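Local atomic coordinates of post-proline cleaving enzyme (Rickettsia typhi, PDB entry 4HVT), a protein that probably cleaves peptides as a serine oligopeptidase of the prolyl oligopeptidase family, in which a beta-propeller accompanies an alpha/beta-hydrolase domain. Residues 79-85 / 97-102; 112-116 / 161-166. One frame throughout, in Å; residues are numbered along the deposited sequence.

How the contacts relate
The two contacts illustrate how a beta-propeller is held together first within a blade and then between blades. Contact 1 pairs neighbouring strands of one four-stranded antiparallel sheet, so backbone hydrogen bonds dominate and cross-strand side chains reinforce them. Contact 2 starts from the outermost strand of that sheet, 113-117, and reaches the next blade, at the end of strand 155-162; with no backbone bonding to share, it relies on a tryptophan, a water and a salt bridge. Both are partly buried, their centres about 11 Å apart. W97 joins them: its backbone bonds to L115 and I116, and its ring meets W161 edge-to-face. E113 likewise serves both, binding R99 and K166.

Contact 1: residues 79-85 / 97-102; sequences RKGYVYN and WRRTLV. With EDO (1,2-ethanediol), chain C.
A guanidinium lies flat on a tyrosine ring across this antiparallel hairpin of a propeller blade: R99 CZ sits 3.6 Å from the Y82 ring centroid, planes at 2°, a cation-pi stack. L101 CD2 packs on the opposite face, 3.8 Å from the same centroid. Strands 82-85 and 97-101 run at 156°, axes 4.4 Å apart at closest. Y82–L101 and Y84–R99 are non-hydrogen-bonded pairs; V83–T100 and N85–R98 are hydrogen-bonded, with V83 N to T100 O at 2.7 Å, T100 N to V83 O at 2.9 Å, N85 N to R98 O at 2.8 Å and R98 N to N85 O at 2.9 Å. A type I' turn from R79 to Y82, with K80 and G81 at positive phi, brings strand 82-87 back beside strand 77-79, and G81 O accepts from V102 N at 3.0 Å. With chi1 p and the rest extended, R99 lays its CB over the Y84 ring (4.0 Å to the centroid) and gives NH1 to Y84 OH at 3.0 Å, while its NE salt-bridges E113 on the adjoining strand. On the other face, N85 OD1 receives R98 NE at 2.8 Å and R98 NH2 at 3.0 Å; N85 ND2 reaches 1,2-ethanediol O2 at 3.1 Å.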
loop_
_atom_site.group_PDB
_atom_site.type_symbol
_atom_site.label_atom_id
_atom_site.label_comp_id
_atom_site.label_asym_id
_atom_site.label_seq_id
_atom_site.Cartn_x
_atom_site.Cartn_y
_atom_site.Cartn_z
ATOM N N ARG A 79 -3.154 -10.397 20.611
ATOM C CA ARG A 79 -2.664 -9.704 21.794
ATOM C C ARG A 79 -3.337 -10.218 23.061
ATOM O O ARG A 79 -4.570 -10.281 23.160
ATOM C CB ARG A 79 -2.881 -8.175 21.682
ATOM C CG ARG A 79 -2.071 -7.453 20.622
ATOM C CD ARG A 79 -2.070 -5.947 20.853
ATOM N NE ARG A 79 -3.420 -5.411 20.750
ATOM C CZ ARG A 79 -4.048 -5.221 19.583
ATOM N NH1 ARG A 79 -3.479 -5.527 18.431
ATOM N NH2 ARG A 79 -5.270 -4.736 19.568
ATOM N N LYS A 80 -2.508 -10.634 24.018
ATOM C CA LYS A 80 -2.916 -11.027 25.368
ATOM C C LYS A 80 -4.136 -11.950 25.374
ATOM O O LYS A 80 -5.130 -11.702 26.039
ATOM C CB LYS A 80 -3.106 -9.807 26.265
ATOM C CG LYS A 80 -1.829 -8.966 26.388
ATOM C CD LYS A 80 -1.989 -7.836 27.379
ATOM C CE LYS A 80 -0.730 -6.958 27.464
ATOM N NZ LYS A 80 -0.319 -6.424 26.142
ATOM N N GLY A 81 -4.033 -12.999 24.561
ATOM C CA GLY A 81 -5.019 -14.109 24.562
ATOM C C GLY A 81 -6.229 -13.901 23.673
ATOM O O GLY A 81 -7.164 -14.719 23.673
ATOM N N TYR A 82 -6.254 -12.783 22.952
ATOM C CA TYR A 82 -7.356 -12.456 22.035
ATOM C C TYR A 82 -6.827 -12.226 20.641
ATOM O O TYR A 82 -5.723 -11.716 20.459
ATOM C CB TYR A 82 -8.065 -11.155 22.490
ATOM C CG TYR A 82 -8.924 -11.293 23.677
ATOM C CD1 TYR A 82 -8.382 -11.223 24.937
ATOM C CD2 TYR A 82 -10.293 -11.485 23.564
ATOM C CE1 TYR A 82 -9.160 -11.363 26.060
ATOM C CE2 TYR A 82 -11.091 -11.610 24.695
ATOM C CZ TYR A 82 -10.508 -11.549 25.934
ATOM O OH TYR A 82 -11.283 -11.686 27.070
ATOM N N VAL A 83 -7.661 -12.510 19.644
ATOM C CA VAL A 83 -7.440 -12.119 18.288
ATOM C C VAL A 83 -8.330 -10.953 17.987
ATOM O O VAL A 83 -9.539 -10.980 18.261
ATOM C CB VAL A 83 -7.821 -13.241 17.276
ATOM C CG1 VAL A 83 -7.626 -12.760 15.863
ATOM C CG2 VAL A 83 -6.986 -14.479 17.600
ATOM N N TYR A 84 -7.689 -9.916 17.472
ATOM C CA TYR A 84 -8.331 -8.659 17.023
ATOM C C TYR A 84 -8.542 -8.683 15.516
ATOM O O TYR A 84 -7.690 -9.122 14.767
ATOM C CB TYR A 84 -7.501 -7.449 17.467
ATOM C CG TYR A 84 -7.478 -7.259 18.947
ATOM C CD1 TYR A 84 -6.729 -8.084 19.762
ATOM C CD2 TYR A 84 -8.273 -6.252 19.568
ATOM C CE1 TYR A 84 -6.755 -7.940 21.142
ATOM C CE2 TYR A 84 -8.313 -6.122 20.952
ATOM C CZ TYR A 84 -7.555 -6.967 21.738
ATOM O OH TYR A 84 -7.585 -6.858 23.128
ATOM N N ASN A 85 -9.692 -8.169 15.063
ATOM C CA ASN A 85 -10.105 -8.248 13.672
ATOM C C ASN A 85 -10.870 -6.981 13.335
ATOM O O ASN A 85 -11.555 -6.414 14.199
ATOM C CB ASN A 85 -10.970 -9.516 13.467
ATOM C CG ASN A 85 -11.747 -9.537 12.173
ATOM O OD1 ASN A 85 -12.953 -9.374 12.162
ATOM N ND2 ASN A 85 -11.055 -9.758 11.074
ATOM N N TRP A 97 -14.448 -2.918 14.691
ATOM C CA TRP A 97 -13.252 -3.415 15.346
ATOM C C TRP A 97 -13.674 -4.319 16.510
ATOM O O TRP A 97 -14.492 -3.942 17.349
ATOM C CB TRP A 97 -12.379 -2.256 15.799
ATOM C CG TRP A 97 -11.067 -2.635 16.460
ATOM C CD1 TRP A 97 -10.070 -3.397 15.939
ATOM C CD2 TRP A 97 -10.588 -2.152 17.727
ATOM N NE1 TRP A 97 -9.019 -3.494 16.843
ATOM C CE2 TRP A 97 -9.296 -2.698 17.924
ATOM C CE3 TRP A 97 -11.134 -1.303 18.719
ATOM C CZ2 TRP A 97 -8.551 -2.462 19.089
ATOM C CZ3 TRP A 97 -10.403 -1.061 19.857
ATOM C CH2 TRP A 97 -9.103 -1.616 20.028
ATOM N N ARG A 98 -13.177 -5.557 16.468
ATOM C CA ARG A 98 -13.713 -6.627 17.319
ATOM C C ARG A 98 -12.644 -7.658 17.710
ATOM O O ARG A 98 -11.506 -7.645 17.193
ATOM C CB ARG A 98 -14.926 -7.274 16.647
ATOM C CG ARG A 98 -14.605 -7.939 15.360
ATOM C CD ARG A 98 -15.862 -8.491 14.651
ATOM N NE ARG A 98 -15.371 -9.366 13.638
ATOM C CZ ARG A 98 -16.111 -10.218 12.932
ATOM N NH1 ARG A 98 -17.424 -10.278 13.115
ATOM N NH2 ARG A 98 -15.526 -10.981 12.019
ATOM N N ARG A 99 -12.961 -8.428 18.738
ATOM C CA ARG A 99 -12.023 -9.426 19.228
ATOM C C ARG A 99 -12.687 -10.708 19.718
ATOM O O ARG A 99 -13.874 -10.737 20.099
ATOM C CB ARG A 99 -11.139 -8.845 20.341
ATOM C CG ARG A 99 -11.872 -8.589 21.619
ATOM C CD ARG A 99 -10.944 -8.080 22.702
ATOM N NE ARG A 99 -11.607 -8.092 23.986
ATOM C CZ ARG A 99 -10.950 -7.997 25.135
ATOM N NH1 ARG A 99 -9.644 -7.836 25.116
ATOM N NH2 ARG A 99 -11.599 -8.059 26.273
ATOM N N THR A 100 -11.878 -11.757 19.750
ATOM C CA THR A 100 -12.321 -13.040 20.304
ATOM C C THR A 100 -11.151 -13.773 20.933
ATOM O O THR A 100 -9.980 -13.652 20.503
ATOM C CB THR A 100 -12.998 -13.917 19.225
ATOM O OG1 THR A 100 -13.841 -14.900 19.834
ATOM C CG2 THR A 100 -11.999 -14.615 18.375
ATOM N N LEU A 101 -11.441 -14.567 21.955
ATOM C CA LEU A 101 -10.411 -15.408 22.548
ATOM C C LEU A 101 -9.741 -16.283 21.468
ATOM O O LEU A 101 -10.407 -16.794 20.568
ATOM C CB LEU A 101 -11.049 -16.285 23.620
ATOM C CG LEU A 101 -11.555 -15.506 24.859
ATOM C CD1 LEU A 101 -12.466 -16.331 25.734
ATOM C CD2 LEU A 101 -10.340 -15.057 25.656
ATOM N N VAL A 102 -8.426 -16.464 21.586
ATOM C CA VAL A 102 -7.659 -17.197 20.632
ATOM C C VAL A 102 -8.270 -18.611 20.518
ATOM O O VAL A 102 -8.345 -19.158 19.418
ATOM C CB VAL A 102 -6.140 -17.293 20.996
ATOM C CG1 VAL A 102 -5.437 -18.242 20.053
ATOM C CG2 VAL A 102 -5.434 -15.961 20.891
HETATM C C1 EDO C . -13.519 -8.856 6.190
HETATM O O1 EDO C . -13.783 -7.441 6.364
HETATM C C2 EDO C . -12.205 -9.192 6.908
HETATM O O2 EDO C . -12.312 -9.147 8.347
#

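Contact 2: residues 112-116 / 161-166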
loop_
_atom_site.group_PDB
_atom_site.type_symbol
_atom_site.label_atom_id
_atom_site.label_comp_id
_atom_site.label_asym_id
_atom_site.label_seq_id
_atom_site.Cartn_x
_atom_site.Cartn_y
_atom_site.Cartn_z
ATOM N N TRP A 112 -17.648 -13.066 18.527
ATOM C CA TRP A 112 -16.824 -11.840 18.505
ATOM C C TRP A 112 -17.407 -10.829 19.507
ATOM O O TRP A 112 -18.616 -10.768 19.697
ATOM C CB TRP A 112 -16.752 -11.227 17.104
ATOM C CG TRP A 112 -16.013 -12.026 16.071
ATOM C CD1 TRP A 112 -16.580 -12.891 15.146
ATOM C CD2 TRP A 112 -14.616 -12.083 15.853
ATOM N NE1 TRP A 112 -15.622 -13.425 14.361
ATOM C CE2 TRP A 112 -14.399 -12.962 14.772
ATOM C CE3 TRP A 112 -13.507 -11.457 16.452
ATOM C CZ2 TRP A 112 -13.138 -13.232 14.272
ATOM C CZ3 TRP A 112 -12.231 -11.749 15.955
ATOM C CH2 TRP A 112 -12.068 -12.662 14.886
ATOM N N GLU A 113 -16.537 -10.143 20.220
ATOM C CA GLU A 113 -16.894 -9.025 21.089
ATOM C C GLU A 113 -16.648 -7.748 20.252
ATOM O O GLU A 113 -15.497 -7.488 19.860
ATOM C CB GLU A 113 -16.004 -9.053 22.321
ATOM C CG GLU A 113 -16.172 -7.817 23.170
ATOM C CD GLU A 113 -15.481 -7.898 24.512
ATOM O OE1 GLU A 113 -14.392 -8.537 24.628
ATOM O OE2 GLU A 113 -16.074 -7.288 25.444
ATOM N N VAL A 114 -17.689 -6.955 20.002
ATOM C CA VAL A 114 -17.513 -5.719 19.206
ATOM C C VAL A 114 -16.935 -4.667 20.147
ATOM O O VAL A 114 -17.414 -4.490 21.285
ATOM C CB VAL A 114 -18.836 -5.197 18.602
ATOM C CG1 VAL A 114 -18.639 -3.821 17.952
ATOM C CG2 VAL A 114 -19.397 -6.158 17.562
ATOM N N LEU A 115 -15.892 -3.997 19.692
ATOM C CA LEU A 115 -15.229 -2.973 20.508
ATOM C C LEU A 115 -15.607 -1.568 20.048
ATOM O O LEU A 115 -15.965 -0.744 20.863
ATOM C CB LEU A 115 -13.726 -3.161 20.435
ATOM C CG LEU A 115 -13.188 -4.507 20.884
ATOM C CD1 LEU A 115 -11.705 -4.640 20.636
ATOM C CD2 LEU A 115 -13.573 -4.765 22.352
ATOM N N ILE A 116 -15.503 -1.316 18.745
ATOM C CA ILE A 116 -15.924 -0.071 18.149
ATOM C C ILE A 116 -16.663 -0.340 16.857
ATOM O O ILE A 116 -16.136 -1.010 15.969
ATOM C CB ILE A 116 -14.782 0.935 17.846
ATOM C CG1 ILE A 116 -13.996 1.261 19.122
ATOM C CG2 ILE A 116 -15.415 2.194 17.303
ATOM C CD1 ILE A 116 -12.702 2.019 18.917
ATOM N N TRP A 161 -9.029 5.647 23.744
ATOM C CA TRP A 161 -10.123 4.725 23.956
ATOM C C TRP A 161 -9.719 3.713 25.025
ATOM O O TRP A 161 -8.559 3.365 25.139
ATOM C CB TRP A 161 -10.460 4.040 22.619
ATOM C CG TRP A 161 -11.611 3.059 22.675
ATOM C CD1 TRP A 161 -12.916 3.320 22.376
ATOM C CD2 TRP A 161 -11.520 1.650 22.886
ATOM N NE1 TRP A 161 -13.661 2.165 22.470
ATOM C CE2 TRP A 161 -12.828 1.124 22.755
ATOM C CE3 TRP A 161 -10.476 0.793 23.183
ATOM C CZ2 TRP A 161 -13.117 -0.242 22.927
ATOM C CZ3 TRP A 161 -10.753 -0.578 23.384
ATOM C CH2 TRP A 161 -12.064 -1.069 23.223
ATOM N N ASP A 162 -10.673 3.305 25.853
ATOM C CA ASP A 162 -10.381 2.417 26.972
ATOM C C ASP A 162 -11.130 1.049 26.896
ATOM O O ASP A 162 -12.349 0.994 26.807
ATOM C CB ASP A 162 -10.693 3.083 28.277
ATOM C CG ASP A 162 -10.181 2.273 29.470
ATOM O OD1 ASP A 162 -10.913 1.353 29.885
ATOM O OD2 ASP A 162 -9.055 2.545 29.999
ATOM N N LEU A 163 -10.366 -0.015 26.972
ATOM C CA LEU A 163 -10.889 -1.410 26.799
ATOM C C LEU A 163 -11.799 -1.872 27.936
ATOM O O LEU A 163 -12.781 -2.604 27.680
ATOM C CB LEU A 163 -9.722 -2.388 26.632
ATOM C CG LEU A 163 -10.019 -3.881 26.449
ATOM C CD1 LEU A 163 -10.851 -4.058 25.197
ATOM C CD2 LEU A 163 -8.708 -4.638 26.360
ATOM N N GLU A 164 -11.493 -1.447 29.163
ATOM C CA GLU A 164 -12.344 -1.798 30.315
ATOM C C GLU A 164 -13.708 -1.138 30.174
ATOM O O GLU A 164 -14.739 -1.788 30.357
ATOM C CB GLU A 164 -11.665 -1.421 31.626
ATOM C CG GLU A 164 -12.412 -1.815 32.890
ATOM C CD GLU A 164 -11.625 -1.422 34.129
ATOM O OE1 GLU A 164 -10.560 -2.034 34.402
ATOM O OE2 GLU A 164 -12.064 -0.475 34.819
ATOM N N LYS A 165 -13.713 0.149 29.817
ATOM C CA LYS A 165 -14.945 0.898 29.568
ATOM C C LYS A 165 -15.625 0.592 28.215
ATOM O O LYS A 165 -16.813 0.891 28.043
ATOM C CB LYS A 165 -14.632 2.403 29.647
ATOM N N LYS A 166 -14.867 0.021 27.264
ATOM C CA LYS A 166 -15.303 -0.141 25.849
ATOM C C LYS A 166 -15.866 1.162 25.286
ATOM O O LYS A 166 -16.917 1.206 24.635
ATOM C CB LYS A 166 -16.287 -1.305 25.698
ATOM C CG LYS A 166 -15.566 -2.643 25.610
ATOM C CD LYS A 166 -16.472 -3.804 25.990
ATOM C CE LYS A 166 -17.503 -4.114 24.931
ATOM N NZ LYS A 166 -18.154 -5.442 25.244
HETATM O O HOH W 1 -16.550 1.807 21.775
#
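Neighbouring blades of the beta-propeller meet here, at a classic beta bulge: L115 and I116 both face W97 of the adjacent strand, and L115 departs from extended geometry with a psi of -50°. The second blade contributes the end of strand 155-162 and the turn after it. W161 points toward the bulge, its indole receiving I116 CD1 over one face, 3.7 Å from the centroid of the five-membered ring, in a CH-pi contact. L115 packs beside it, CB 3.9 Å from W161 CH2, and extends CD2 to 4.0 Å from L163 CD1. The apolar patch continues into both sheets, since W97 meets W161 edge-to-face and I146 touches I116 and W161. Within the turn, D162 OD1 accepts from K165 N at 3.0 Å, an Asx motif, before K166 adopts positive phi. From there the K166 side chain runs back to E113, where NZ and OE2 form a salt bridge at 2.8 Å; E113 OE1 is bound by R99, so the carboxylate joins two basic residues. Two backbone carbonyls and the W161 indole share one water, which donates to L115 O at 2.8 Å and K166 O at 2.9 Å and accepts from W161 NE1 at 3.0 Å.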